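Local atomic coordinates of cytochrome P450 (Bacillus subtilis subsp. subtilis, PDB entry 4RM4), a protein that probably acts as a heme-dependent monooxygenase, using its iron centre to activate molecular oxygen and insert one oxygen atom into organic substrates. Residues A[45-50]-A[307-312]; A[118-123]-A[364-369]; A[163-168]-A[182-187]; A[94-99]-A[222-227]. All coordinates share one frame; numbering follows the deposited sequence.

In the fold
The four contacts spread over the whole P450 fold without touching one another. Interaction 1 joins two parallel strands of the five-stranded mixed sheet, and interaction 2 pairs helices 102-123 and 352-369; their centres are about 42 Å apart, on opposite sides of the centre of the chain. Interaction 3 sits between helices 155-165 and 177-204, and interaction 4 brings the end of helix 88-96 to the loop before helix 226-257. The centres of interactions 3 and 4 are about 26 Å apart. Along the chain, interactions 1 and 2 alternate their segments, as do 2 and 4, whereas both segments of interaction 3 fall between those of each other contact. Early and late parts of the chain are thus tied together at several places, of which interaction 4 comes nearest the heme.

Interaction 1. Residues A[45-50]-A[307-312]; sequences NQVWSV and GDMVLA
Trp48 is gripped twice on its backbone: its N donates to Met309 O (3.0 Å), and its O accepts a short, nearly straight bond from Leu311 N (2.6 Å). Val50 N then donates to Leu311 O at 2.8 Å, continuing the parallel pairing. The Trp48 ring adds a side-chain bond, NE1 to Asp308 OD2 at 3.1 Å. The oxygen lies only 4° out of the ring plane, but NE1 comes to it on its anti side, with the ring and carboxylate turned 33° apart.

Side chains alternate between two faces. Val47, Ser49, Met309 and Leu311 share one; there CG1 of Val47, set anti to the backbone N (chi1 -178°), presses tightly on Met309 CG (3.4 Å) and also touches Leu311 CG at 3.6 Å. On the other face Val50 CG2 meets Val310 CG1 (3.9 Å), crossing it obliquely.

Further out, Lys305 N weakly bonds Asp308 OD2, and the ring of Phe41 meets that of Trp48. Strands 39-42 and 289-293 flank this pair in the mixed sheet characteristic of P450s, while helix 53-61 packs on the face of Val50, Val310 and Ala312.

Interaction 2. Residues A[118-123]-A[364-369]; sequences ELIQKF and TSLISA
Ile120 points toward segment 364-369 of helix 352-369 and divides its branches between two of that helix's residues. Its CG2, anti to the backbone N, rests on the methyl of Ala369, 3.8 Å from CB. The other branch, extended through CG1 (chi2 179°), carries CD1 to Ser365, where the methyl lies 3.6 Å from the carbonyl O and 3.8 Å from CB. Ser365 and Ala369 are one helical turn apart, so the isoleucine spans that turn with its two methyl ends.

Phe123 and Leu366 meet differently. The two side chains cross at about a right angle, and the leucine methyl CD1 comes to the edge of the ring, near its plane, 4.0 Å from CZ and 4.1 Å from CE1. Phe123 CG takes the crowded position between the backbone N and the carbonyl carbon (chi1 60°), and one face of the ring lies over Ile120 O of its own helix. The same Leu366 methyl is a looser neighbour of Ile120 CD1.

The helix segments run roughly the same way, 31° apart, with their axes 10.7 Å from each other at closest approach. They belong to what P450 nomenclature calls the D and L helices, both members of the bundle at the core of the fold; Leu131 and Phe135 of helix 131-136 pack on Leu366, and Phe135 on Ile120 as well.

Apart from the backbone of Ser365 and Leu366 under the Ile120 methyl, carbon meets carbon, and no hydrogen bond runs between the segments. Ser365 OG bonds Ile361 O in its own helix and Gln113 NE2 in helix 102-123, a polar tie a little earlier along the pair; the segments themselves make an apolar contact that probably gains from burial.

Interaction 3. Residues A[163-168]-A[182-187]; sequences DLLVST and EERDKC
Leu164 lays its CB against the sulphur of Cys187, 3.9 Å from SG, and reaches onward to the carboxylate of Glu183. There OE2 sits close to both leucine methyls, 3.9 Å from CD1 and from CD2, with the two side chains crossing at about a right angle. A bend at chi2 (55°) turns CD of Glu183 out of an extended course. Cys187 points toward the leucines and also touches the next residue: Leu165 CD2 is 4.2 Å from SG, so the thiol is shared by two consecutive leucines.

The last turn of helix 155-165 packs beside helix 177-204. These are the F and G helices of the P450 fold, joined by a loop, a pair that in this family generally forms a lid over the substrate pocket; the side chain of Leu165 is about 11 Å from the bound heme.

Arg184 approaches Leu165 from the other helix with its chain extended from CG to NE. Its NH1 makes a weak, bent bond to Leu165 O (3.3 Å, 143° at the hydrogen), with the oxygen in the guanidinium plane at the edge. The same nitrogen brushes Leu165 CD2. Beyond the pair, Val238 of helix 226-257 touches both Leu165 and Arg184. Where helix 155-165 gives way to loop, Ser167 OG turns back to donate to Leu164 O at 3.0 Å, holding the chain folded after the helix.

Interaction 4. Residues A[94-99]-A[222-227]; sequences SVVNKA and EKLSGE
Val95 and Leu224 slide past each other in opposite directions: Val95 CG1, anti to the backbone N (chi1 -177°), reaches Leu224 CG at 3.9 Å. The same methyl lies 3.9 Å from Glu222 CB, so the aliphatic start of the glutamate lines up beside the leucine on one valine. Val96 points its CB away from the loop, yet its CG1 still meets Leu224 CD1 at 3.9 Å, the two side chains crossing at about a right angle.

The charged pair is less direct. Lys98 and Glu222 reach toward each other tip to tip, but Lys98 bends at chi3 and chi4, and NZ folds back within its own segment to give a short hydrogen bond to Val95 O (2.6 Å), in the last turn of helix 88-96. The ammonium nitrogen therefore stays 4.3 Å from Glu222 OE2, beyond a salt bridge. The opposite charges probably still attract across that gap, although the very close approach of the carboxylate to the methylene carbon CD of Lys98 makes the exact placing of the two tips doubtful. Leu214 of helix 210-215 packs on the same lysine.

No hydrogen bond crosses between the segments. On the loop side Ser225 takes the N-cap position of helix 226-257, its OG bonded to Glu228 OE1.

In P450 terms the end of the C helix here meets the turn leading into the long central helix 226-257. Val96 touches Leu350, next to Cys349, the probable axial ligand of the iron, and its side chain is about 6 Å from the heme, so the contact borders the heme pocket.

Interaction 1. Residues A[45-50]-A[307-312]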
loop_
_atom_site.group_PDB
_atom_site.type_symbol
_atom_site.label_atom_id
_atom_site.label_comp_id
_atom_site.label_asym_id
_atom_site.label_seq_id
_atom_site.Cartn_x
_atom_site.Cartn_y
_atom_site.Cartn_z
ATOM N N ASN A 45 11.958 2.730 23.268
ATOM C CA ASN A 45 10.768 3.305 22.647
ATOM C C ASN A 45 9.469 2.866 23.326
ATOM O O ASN A 45 8.392 3.397 23.040
ATOM C CB ASN A 45 10.780 3.019 21.146
ATOM C CG ASN A 45 12.114 3.406 20.495
ATOM O OD1 ASN A 45 12.428 4.586 20.351
ATOM N ND2 ASN A 45 12.902 2.412 20.119
ATOM N N GLN A 46 9.588 1.937 24.270
ATOM C CA GLN A 46 8.444 1.411 25.003
ATOM C C GLN A 46 7.358 0.894 24.065
ATOM O O GLN A 46 6.197 1.293 24.151
ATOM C CB GLN A 46 7.875 2.461 25.959
ATOM C CG GLN A 46 8.844 2.878 27.062
ATOM C CD GLN A 46 8.903 1.884 28.202
ATOM O OE1 GLN A 46 7.882 1.544 28.802
ATOM N NE2 GLN A 46 10.109 1.411 28.516
ATOM N N VAL A 47 7.750 0.011 23.160
ATOM C CA VAL A 47 6.818 -0.589 22.237
ATOM C C VAL A 47 7.050 -2.086 22.107
ATOM O O VAL A 47 8.191 -2.567 22.131
ATOM C CB VAL A 47 6.887 0.091 20.856
ATOM C CG1 VAL A 47 5.874 -0.528 19.912
ATOM C CG2 VAL A 47 6.628 1.580 21.000
ATOM N N TRP A 48 5.950 -2.820 22.010
ATOM C CA TRP A 48 5.993 -4.242 21.716
ATOM C C TRP A 48 6.062 -4.511 20.214
ATOM O O TRP A 48 5.415 -3.831 19.437
ATOM C CB TRP A 48 4.724 -4.901 22.250
ATOM C CG TRP A 48 4.623 -4.947 23.734
ATOM C CD1 TRP A 48 3.956 -4.088 24.546
ATOM C CD2 TRP A 48 5.171 -5.951 24.572
ATOM N NE1 TRP A 48 4.072 -4.483 25.856
ATOM C CE2 TRP A 48 4.820 -5.633 25.897
ATOM C CE3 TRP A 48 5.953 -7.084 24.332
ATOM C CZ2 TRP A 48 5.217 -6.407 26.979
ATOM C CZ3 TRP A 48 6.332 -7.865 25.405
ATOM C CH2 TRP A 48 5.972 -7.515 26.714
ATOM N N SER A 49 6.818 -5.531 19.824
ATOM C CA SER A 49 6.832 -6.003 18.441
ATOM C C SER A 49 6.348 -7.453 18.390
ATOM O O SER A 49 6.743 -8.279 19.201
ATOM C CB SER A 49 8.232 -5.868 17.831
ATOM O OG SER A 49 8.544 -4.498 17.642
ATOM N N VAL A 50 5.462 -7.753 17.451
ATOM C CA VAL A 50 4.837 -9.064 17.388
ATOM C C VAL A 50 5.110 -9.643 15.994
ATOM O O VAL A 50 4.914 -8.954 15.007
ATOM C CB VAL A 50 3.320 -8.980 17.687
ATOM C CG1 VAL A 50 2.659 -10.294 17.384
ATOM C CG2 VAL A 50 3.096 -8.607 19.162
ATOM N N GLY A 307 -2.777 0.902 27.108
ATOM C CA GLY A 307 -2.042 2.060 26.662
ATOM C C GLY A 307 -0.729 1.769 25.963
ATOM O O GLY A 307 -0.143 2.680 25.394
ATOM N N ASP A 308 -0.270 0.514 26.000
ATOM C CA ASP A 308 0.993 0.136 25.352
ATOM C C ASP A 308 0.864 0.140 23.836
ATOM O O ASP A 308 -0.155 -0.277 23.298
ATOM C CB ASP A 308 1.433 -1.256 25.791
ATOM C CG ASP A 308 2.131 -1.252 27.137
ATOM O OD1 ASP A 308 2.088 -0.218 27.837
ATOM O OD2 ASP A 308 2.716 -2.289 27.492
ATOM N N MET A 309 1.912 0.588 23.151
ATOM C CA MET A 309 1.937 0.566 21.696
ATOM C C MET A 309 2.443 -0.801 21.228
ATOM O O MET A 309 3.330 -1.378 21.843
ATOM C CB MET A 309 2.846 1.673 21.172
ATOM C CG MET A 309 3.193 1.555 19.702
ATOM S SD MET A 309 2.009 2.400 18.664
ATOM C CE MET A 309 2.071 4.053 19.347
ATOM N N VAL A 310 1.838 -1.331 20.165
ATOM C CA VAL A 310 2.224 -2.631 19.613
ATOM C C VAL A 310 2.479 -2.511 18.117
ATOM O O VAL A 310 1.672 -1.934 17.393
ATOM C CB VAL A 310 1.112 -3.683 19.808
ATOM C CG1 VAL A 310 1.517 -5.016 19.184
ATOM C CG2 VAL A 310 0.782 -3.851 21.298
ATOM N N LEU A 311 3.614 -3.035 17.667
ATOM C CA LEU A 311 3.926 -3.113 16.246
ATOM C C LEU A 311 3.664 -4.540 15.739
ATOM O O LEU A 311 4.282 -5.493 16.196
ATOM C CB LEU A 311 5.382 -2.713 16.003
ATOM C CG LEU A 311 5.777 -1.276 16.357
ATOM C CD1 LEU A 311 7.284 -1.102 16.178
ATOM C CD2 LEU A 311 5.017 -0.271 15.491
ATOM N N ALA A 312 2.735 -4.685 14.797
ATOM C CA ALA A 312 2.378 -6.000 14.279
ATOM C C ALA A 312 2.992 -6.132 12.888
ATOM O O ALA A 312 2.573 -5.455 11.956
ATOM C CB ALA A 312 0.860 -6.157 14.234
#

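Interaction 2. Residues A[118-123]-A[364-369]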
loop_
_atom_site.group_PDB
_atom_site.type_symbol
_atom_site.label_atom_id
_atom_site.label_comp_id
_atom_site.label_asym_id
_atom_site.label_seq_id
_atom_site.Cartn_x
_atom_site.Cartn_y
_atom_site.Cartn_z
ATOM N N GLU A 118 0.420 3.726 -22.061
ATOM C CA GLU A 118 1.080 4.997 -22.372
ATOM C C GLU A 118 2.429 5.139 -21.679
ATOM O O GLU A 118 3.383 5.657 -22.262
ATOM C CB GLU A 118 0.170 6.179 -22.028
ATOM C CG GLU A 118 -1.102 6.211 -22.851
ATOM C CD GLU A 118 -1.835 7.533 -22.747
ATOM O OE1 GLU A 118 -1.327 8.447 -22.062
ATOM O OE2 GLU A 118 -2.919 7.657 -23.359
ATOM N N LEU A 119 2.511 4.674 -20.433
ATOM C CA LEU A 119 3.773 4.682 -19.706
ATOM C C LEU A 119 4.793 3.814 -20.420
ATOM O O LEU A 119 5.929 4.228 -20.648
ATOM C CB LEU A 119 3.575 4.172 -18.276
ATOM C CG LEU A 119 2.935 5.178 -17.321
ATOM C CD1 LEU A 119 2.505 4.489 -16.026
ATOM C CD2 LEU A 119 3.897 6.317 -17.048
ATOM N N ILE A 120 4.375 2.605 -20.765
ATOM C CA ILE A 120 5.255 1.642 -21.411
ATOM C C ILE A 120 5.808 2.174 -22.741
ATOM O O ILE A 120 6.998 2.018 -23.036
ATOM C CB ILE A 120 4.553 0.284 -21.603
ATOM C CG1 ILE A 120 4.254 -0.339 -20.233
ATOM C CG2 ILE A 120 5.415 -0.638 -22.449
ATOM C CD1 ILE A 120 3.543 -1.680 -20.277
ATOM N N GLN A 121 4.946 2.824 -23.521
ATOM C CA GLN A 121 5.335 3.385 -24.814
ATOM C C GLN A 121 6.566 4.279 -24.720
ATOM O O GLN A 121 7.391 4.304 -25.638
ATOM C CB GLN A 121 4.169 4.154 -25.451
ATOM C CG GLN A 121 3.200 3.288 -26.244
ATOM C CD GLN A 121 1.905 4.006 -26.584
ATOM O OE1 GLN A 121 1.526 4.976 -25.925
ATOM N NE2 GLN A 121 1.212 3.525 -27.615
ATOM N N LYS A 122 6.695 4.999 -23.608
ATOM C CA LYS A 122 7.812 5.918 -23.413
ATOM C C LYS A 122 9.166 5.209 -23.311
ATOM O O LYS A 122 10.191 5.781 -23.685
ATOM C CB LYS A 122 7.587 6.804 -22.177
ATOM C CG LYS A 122 6.399 7.750 -22.272
ATOM C CD LYS A 122 6.380 8.722 -21.089
ATOM C CE LYS A 122 5.126 9.581 -21.078
ATOM N NZ LYS A 122 5.036 10.477 -22.265
ATOM N N PHE A 123 9.182 3.972 -22.808
ATOM C CA PHE A 123 10.450 3.251 -22.673
ATOM C C PHE A 123 10.518 1.937 -23.456
ATOM O O PHE A 123 11.440 1.141 -23.267
ATOM C CB PHE A 123 10.844 3.055 -21.197
ATOM C CG PHE A 123 9.849 2.272 -20.380
ATOM C CD1 PHE A 123 10.004 0.906 -20.194
ATOM C CD2 PHE A 123 8.780 2.905 -19.769
ATOM C CE1 PHE A 123 9.109 0.189 -19.425
ATOM C CE2 PHE A 123 7.872 2.188 -19.000
ATOM C CZ PHE A 123 8.039 0.829 -18.828
ATOM N N THR A 364 0.906 -7.638 -16.064
ATOM C CA THR A 364 0.621 -8.354 -17.298
ATOM C C THR A 364 1.098 -7.525 -18.490
ATOM O O THR A 364 1.701 -8.061 -19.428
ATOM C CB THR A 364 -0.867 -8.751 -17.419
ATOM O OG1 THR A 364 -1.069 -9.526 -18.608
ATOM C CG2 THR A 364 -1.722 -7.527 -17.483
ATOM N N SER A 365 0.882 -6.214 -18.428
ATOM C CA SER A 365 1.239 -5.328 -19.536
ATOM C C SER A 365 2.743 -5.211 -19.717
ATOM O O SER A 365 3.247 -5.221 -20.845
ATOM C CB SER A 365 0.636 -3.942 -19.334
ATOM O OG SER A 365 -0.777 -4.001 -19.279
ATOM N N LEU A 366 3.465 -5.089 -18.608
ATOM C CA LEU A 366 4.920 -5.035 -18.683
ATOM C C LEU A 366 5.476 -6.319 -19.299
ATOM O O LEU A 366 6.292 -6.275 -20.225
ATOM C CB LEU A 366 5.504 -4.819 -17.288
ATOM C CG LEU A 366 6.941 -4.322 -17.169
ATOM C CD1 LEU A 366 7.102 -2.977 -17.873
ATOM C CD2 LEU A 366 7.330 -4.219 -15.700
ATOM N N ILE A 367 5.039 -7.467 -18.786
ATOM C CA ILE A 367 5.605 -8.737 -19.215
ATOM C C ILE A 367 5.272 -9.042 -20.678
ATOM O O ILE A 367 6.057 -9.686 -21.379
ATOM C CB ILE A 367 5.187 -9.907 -18.280
ATOM C CG1 ILE A 367 5.645 -9.628 -16.845
ATOM C CG2 ILE A 367 5.790 -11.216 -18.754
ATOM C CD1 ILE A 367 5.279 -10.722 -15.844
ATOM N N SER A 368 4.116 -8.570 -21.134
ATOM C CA SER A 368 3.714 -8.726 -22.532
ATOM C C SER A 368 4.587 -7.887 -23.470
ATOM O O SER A 368 4.905 -8.304 -24.590
ATOM C CB SER A 368 2.239 -8.333 -22.699
ATOM O OG SER A 368 1.776 -8.569 -24.018
ATOM N N ALA A 369 4.975 -6.699 -23.011
ATOM C CA ALA A 369 5.748 -5.789 -23.846
ATOM C C ALA A 369 7.196 -6.224 -24.010
ATOM O O ALA A 369 7.857 -5.833 -24.975
ATOM C CB ALA A 369 5.687 -4.369 -23.293
#

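Interaction 3. Residues A[163-168]-A[182-187]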
loop_
_atom_site.group_PDB
_atom_site.type_symbol
_atom_site.label_atom_id
_atom_site.label_comp_id
_atom_site.label_asym_id
_atom_site.label_seq_id
_atom_site.Cartn_x
_atom_site.Cartn_y
_atom_site.Cartn_z
ATOM N N ASP A 163 4.336 13.895 -4.543
ATOM C CA ASP A 163 5.765 13.743 -4.258
ATOM C C ASP A 163 6.096 14.194 -2.849
ATOM O O ASP A 163 6.858 13.540 -2.132
ATOM C CB ASP A 163 6.615 14.548 -5.244
ATOM C CG ASP A 163 6.595 13.966 -6.628
ATOM O OD1 ASP A 163 6.219 12.779 -6.765
ATOM O OD2 ASP A 163 6.953 14.689 -7.582
ATOM N N LEU A 164 5.530 15.329 -2.463
ATOM C CA LEU A 164 5.758 15.886 -1.145
ATOM C C LEU A 164 5.236 14.961 -0.060
ATOM O O LEU A 164 5.764 14.933 1.047
ATOM C CB LEU A 164 5.088 17.255 -1.024
ATOM C CG LEU A 164 5.846 18.414 -1.666
ATOM C CD1 LEU A 164 4.937 19.626 -1.853
ATOM C CD2 LEU A 164 7.061 18.756 -0.819
ATOM N N LEU A 165 4.188 14.209 -0.377
ATOM C CA LEU A 165 3.576 13.323 0.606
ATOM C C LEU A 165 4.497 12.182 1.026
ATOM O O LEU A 165 4.350 11.635 2.120
ATOM C CB LEU A 165 2.252 12.764 0.079
ATOM C CG LEU A 165 1.056 13.702 0.192
ATOM C CD1 LEU A 165 -0.204 13.009 -0.312
ATOM C CD2 LEU A 165 0.901 14.151 1.635
ATOM N N VAL A 166 5.436 11.821 0.156
ATOM C CA VAL A 166 6.351 10.717 0.438
ATOM C C VAL A 166 7.798 11.174 0.602
ATOM O O VAL A 166 8.727 10.371 0.490
ATOM C CB VAL A 166 6.300 9.642 -0.659
ATOM C CG1 VAL A 166 4.869 9.162 -0.862
ATOM C CG2 VAL A 166 6.889 10.177 -1.960
ATOM N N SER A 167 7.989 12.464 0.863
ATOM C CA SER A 167 9.323 12.996 1.098
ATOM C C SER A 167 9.766 12.663 2.517
ATOM O O SER A 167 8.951 12.629 3.441
ATOM C CB SER A 167 9.366 14.509 0.856
ATOM O OG SER A 167 8.600 15.218 1.815
ATOM N N THR A 168 11.060 12.415 2.679
ATOM C CA THR A 168 11.609 12.004 3.965
ATOM C C THR A 168 11.797 13.196 4.901
ATOM O O THR A 168 12.099 14.303 4.450
ATOM C CB THR A 168 12.962 11.301 3.783
ATOM O OG1 THR A 168 13.922 12.244 3.292
ATOM C CG2 THR A 168 12.834 10.152 2.791
ATOM N N GLU A 182 5.972 20.905 9.150
ATOM C CA GLU A 182 5.385 22.172 8.726
ATOM C C GLU A 182 5.126 22.165 7.225
ATOM O O GLU A 182 4.132 22.720 6.752
ATOM C CB GLU A 182 6.297 23.348 9.080
ATOM C CG GLU A 182 5.734 24.695 8.653
ATOM C CD GLU A 182 6.816 25.697 8.302
ATOM O OE1 GLU A 182 7.956 25.264 8.023
ATOM O OE2 GLU A 182 6.526 26.915 8.302
ATOM N N GLU A 183 6.035 21.545 6.482
ATOM C CA GLU A 183 5.902 21.441 5.036
ATOM C C GLU A 183 4.857 20.390 4.685
ATOM O O GLU A 183 4.282 20.406 3.595
ATOM C CB GLU A 183 7.245 21.087 4.392
ATOM C CG GLU A 183 7.190 20.922 2.877
ATOM C CD GLU A 183 6.614 22.142 2.168
ATOM O OE1 GLU A 183 6.695 23.256 2.731
ATOM O OE2 GLU A 183 6.080 21.984 1.049
ATOM N N ARG A 184 4.623 19.472 5.618
ATOM C CA ARG A 184 3.587 18.466 5.446
ATOM C C ARG A 184 2.215 19.089 5.672
ATOM O O ARG A 184 1.274 18.816 4.930
ATOM C CB ARG A 184 3.802 17.285 6.393
ATOM C CG ARG A 184 2.794 16.165 6.207
ATOM C CD ARG A 184 3.189 14.903 6.961
ATOM N NE ARG A 184 2.193 13.849 6.795
ATOM C CZ ARG A 184 2.179 12.981 5.788
ATOM N NH1 ARG A 184 3.117 13.033 4.853
ATOM N NH2 ARG A 184 1.227 12.057 5.716
ATOM N N ASP A 185 2.107 19.927 6.699
ATOM C CA ASP A 185 0.866 20.648 6.955
ATOM C C ASP A 185 0.560 21.537 5.763
ATOM O O ASP A 185 -0.560 21.542 5.255
ATOM C CB ASP A 185 0.962 21.478 8.239
ATOM C CG ASP A 185 1.003 20.615 9.489
ATOM O OD1 ASP A 185 0.645 19.419 9.406
ATOM O OD2 ASP A 185 1.385 21.133 10.558
ATOM N N LYS A 186 1.573 22.275 5.315
ATOM C CA LYS A 186 1.456 23.145 4.149
ATOM C C LYS A 186 0.888 22.360 2.970
ATOM O O LYS A 186 -0.117 22.747 2.369
ATOM C CB LYS A 186 2.829 23.717 3.790
ATOM C CG LYS A 186 2.799 24.919 2.864
ATOM C CD LYS A 186 4.216 25.390 2.548
ATOM C CE LYS A 186 4.218 26.651 1.695
ATOM N NZ LYS A 186 5.609 27.107 1.374
ATOM N N CYS A 187 1.532 21.243 2.658
ATOM C CA CYS A 187 1.114 20.402 1.545
ATOM C C CYS A 187 -0.326 19.921 1.710
ATOM O O CYS A 187 -1.119 19.980 0.774
ATOM C CB CYS A 187 2.048 19.204 1.406
ATOM S SG CYS A 187 1.492 18.004 0.193
#

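Interaction 4. Residues A[94-99]-A[222-227]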
loop_
_atom_site.group_PDB
_atom_site.type_symbol
_atom_site.label_atom_id
_atom_site.label_comp_id
_atom_site.label_asym_id
_atom_site.label_seq_id
_atom_site.Cartn_x
_atom_site.Cartn_y
_atom_site.Cartn_z
ATOM N N SER A 94 -18.637 2.655 5.920
ATOM C CA SER A 94 -19.775 2.133 5.167
ATOM C C SER A 94 -20.159 3.037 3.993
ATOM O O SER A 94 -20.606 2.561 2.953
ATOM C CB SER A 94 -20.976 1.894 6.079
ATOM O OG SER A 94 -21.666 3.105 6.294
ATOM N N VAL A 95 -19.983 4.341 4.158
ATOM C CA VAL A 95 -20.252 5.281 3.079
ATOM C C VAL A 95 -19.223 5.163 1.944
ATOM O O VAL A 95 -19.593 5.186 0.766
ATOM C CB VAL A 95 -20.303 6.736 3.597
ATOM C CG1 VAL A 95 -20.664 7.677 2.470
ATOM C CG2 VAL A 95 -21.313 6.861 4.740
ATOM N N VAL A 96 -17.936 5.007 2.283
ATOM C CA VAL A 96 -16.905 5.024 1.245
ATOM C C VAL A 96 -16.726 3.679 0.519
ATOM O O VAL A 96 -16.096 3.629 -0.534
ATOM C CB VAL A 96 -15.539 5.580 1.758
ATOM C CG1 VAL A 96 -15.717 6.983 2.333
ATOM C CG2 VAL A 96 -14.924 4.671 2.824
ATOM N N ASN A 97 -17.274 2.602 1.076
ATOM C CA ASN A 97 -17.260 1.315 0.371
ATOM C C ASN A 97 -17.825 1.441 -1.034
ATOM O O ASN A 97 -17.401 0.730 -1.950
ATOM C CB ASN A 97 -18.038 0.239 1.132
ATOM C CG ASN A 97 -17.270 -0.291 2.337
ATOM O OD1 ASN A 97 -17.849 -0.822 3.291
ATOM N ND2 ASN A 97 -15.968 -0.122 2.307
ATOM N N LYS A 98 -18.804 2.331 -1.182
ATOM C CA LYS A 98 -19.483 2.530 -2.461
ATOM C C LYS A 98 -18.552 2.985 -3.578
ATOM O O LYS A 98 -18.904 2.892 -4.753
ATOM C CB LYS A 98 -20.601 3.568 -2.319
ATOM C CG LYS A 98 -21.474 3.387 -1.096
ATOM C CD LYS A 98 -22.695 4.288 -1.193
ATOM C CE LYS A 98 -22.301 5.682 -1.635
ATOM N NZ LYS A 98 -21.482 6.359 -0.606
ATOM N N ALA A 99 -17.386 3.502 -3.212
ATOM C CA ALA A 99 -16.436 4.010 -4.205
ATOM C C ALA A 99 -15.486 2.941 -4.760
ATOM O O ALA A 99 -14.748 3.207 -5.709
ATOM C CB ALA A 99 -15.636 5.164 -3.626
ATOM N N GLU A 222 -26.145 7.947 3.342
ATOM C CA GLU A 222 -24.728 8.002 2.989
ATOM C C GLU A 222 -24.169 9.340 2.517
ATOM O O GLU A 222 -23.869 9.517 1.332
ATOM C CB GLU A 222 -24.411 6.958 1.917
ATOM C CG GLU A 222 -24.514 5.520 2.411
ATOM C CD GLU A 222 -24.782 4.534 1.294
ATOM O OE1 GLU A 222 -25.647 4.820 0.433
ATOM O OE2 GLU A 222 -24.117 3.477 1.274
ATOM N N LYS A 223 -24.132 10.310 3.421
ATOM C CA LYS A 223 -23.746 11.665 3.029
ATOM C C LYS A 223 -22.719 12.377 3.883
ATOM O O LYS A 223 -23.029 13.092 4.788
ATOM C CB LYS A 223 -24.953 12.536 2.838
ATOM C CG LYS A 223 -25.607 12.314 1.466
ATOM C CD LYS A 223 -27.121 12.567 1.482
ATOM C CE LYS A 223 -27.478 13.915 2.140
ATOM N NZ LYS A 223 -28.926 14.102 2.445
ATOM N N LEU A 224 -21.486 12.212 3.484
ATOM C CA LEU A 224 -20.335 12.792 4.168
ATOM C C LEU A 224 -20.283 14.307 4.016
ATOM O O LEU A 224 -20.757 14.862 3.026
ATOM C CB LEU A 224 -19.033 12.186 3.639
ATOM C CG LEU A 224 -18.765 10.705 3.913
ATOM C CD1 LEU A 224 -17.382 10.307 3.390
ATOM C CD2 LEU A 224 -18.885 10.413 5.398
ATOM N N SER A 225 -19.709 14.978 5.003
ATOM C CA SER A 225 -19.446 16.403 4.873
ATOM C C SER A 225 -18.051 16.580 4.291
ATOM O O SER A 225 -17.277 15.622 4.208
ATOM C CB SER A 225 -19.546 17.092 6.231
ATOM O OG SER A 225 -18.632 16.531 7.159
ATOM N N GLY A 226 -17.728 17.805 3.893
ATOM C CA GLY A 226 -16.427 18.090 3.318
ATOM C C GLY A 226 -15.322 17.857 4.323
ATOM O O GLY A 226 -14.217 17.466 3.957
ATOM N N GLU A 227 -15.628 18.097 5.595
ATOM C CA GLU A 227 -14.666 17.890 6.675
ATOM C C GLU A 227 -14.283 16.421 6.838
ATOM O O GLU A 227 -13.254 16.106 7.424
ATOM C CB GLU A 227 -15.194 18.451 7.997
ATOM C CG GLU A 227 -15.203 19.984 8.061
ATOM C CD GLU A 227 -15.464 20.515 9.465
ATOM O OE1 GLU A 227 -15.799 19.708 10.357
ATOM O OE2 GLU A 227 -15.321 21.738 9.679
#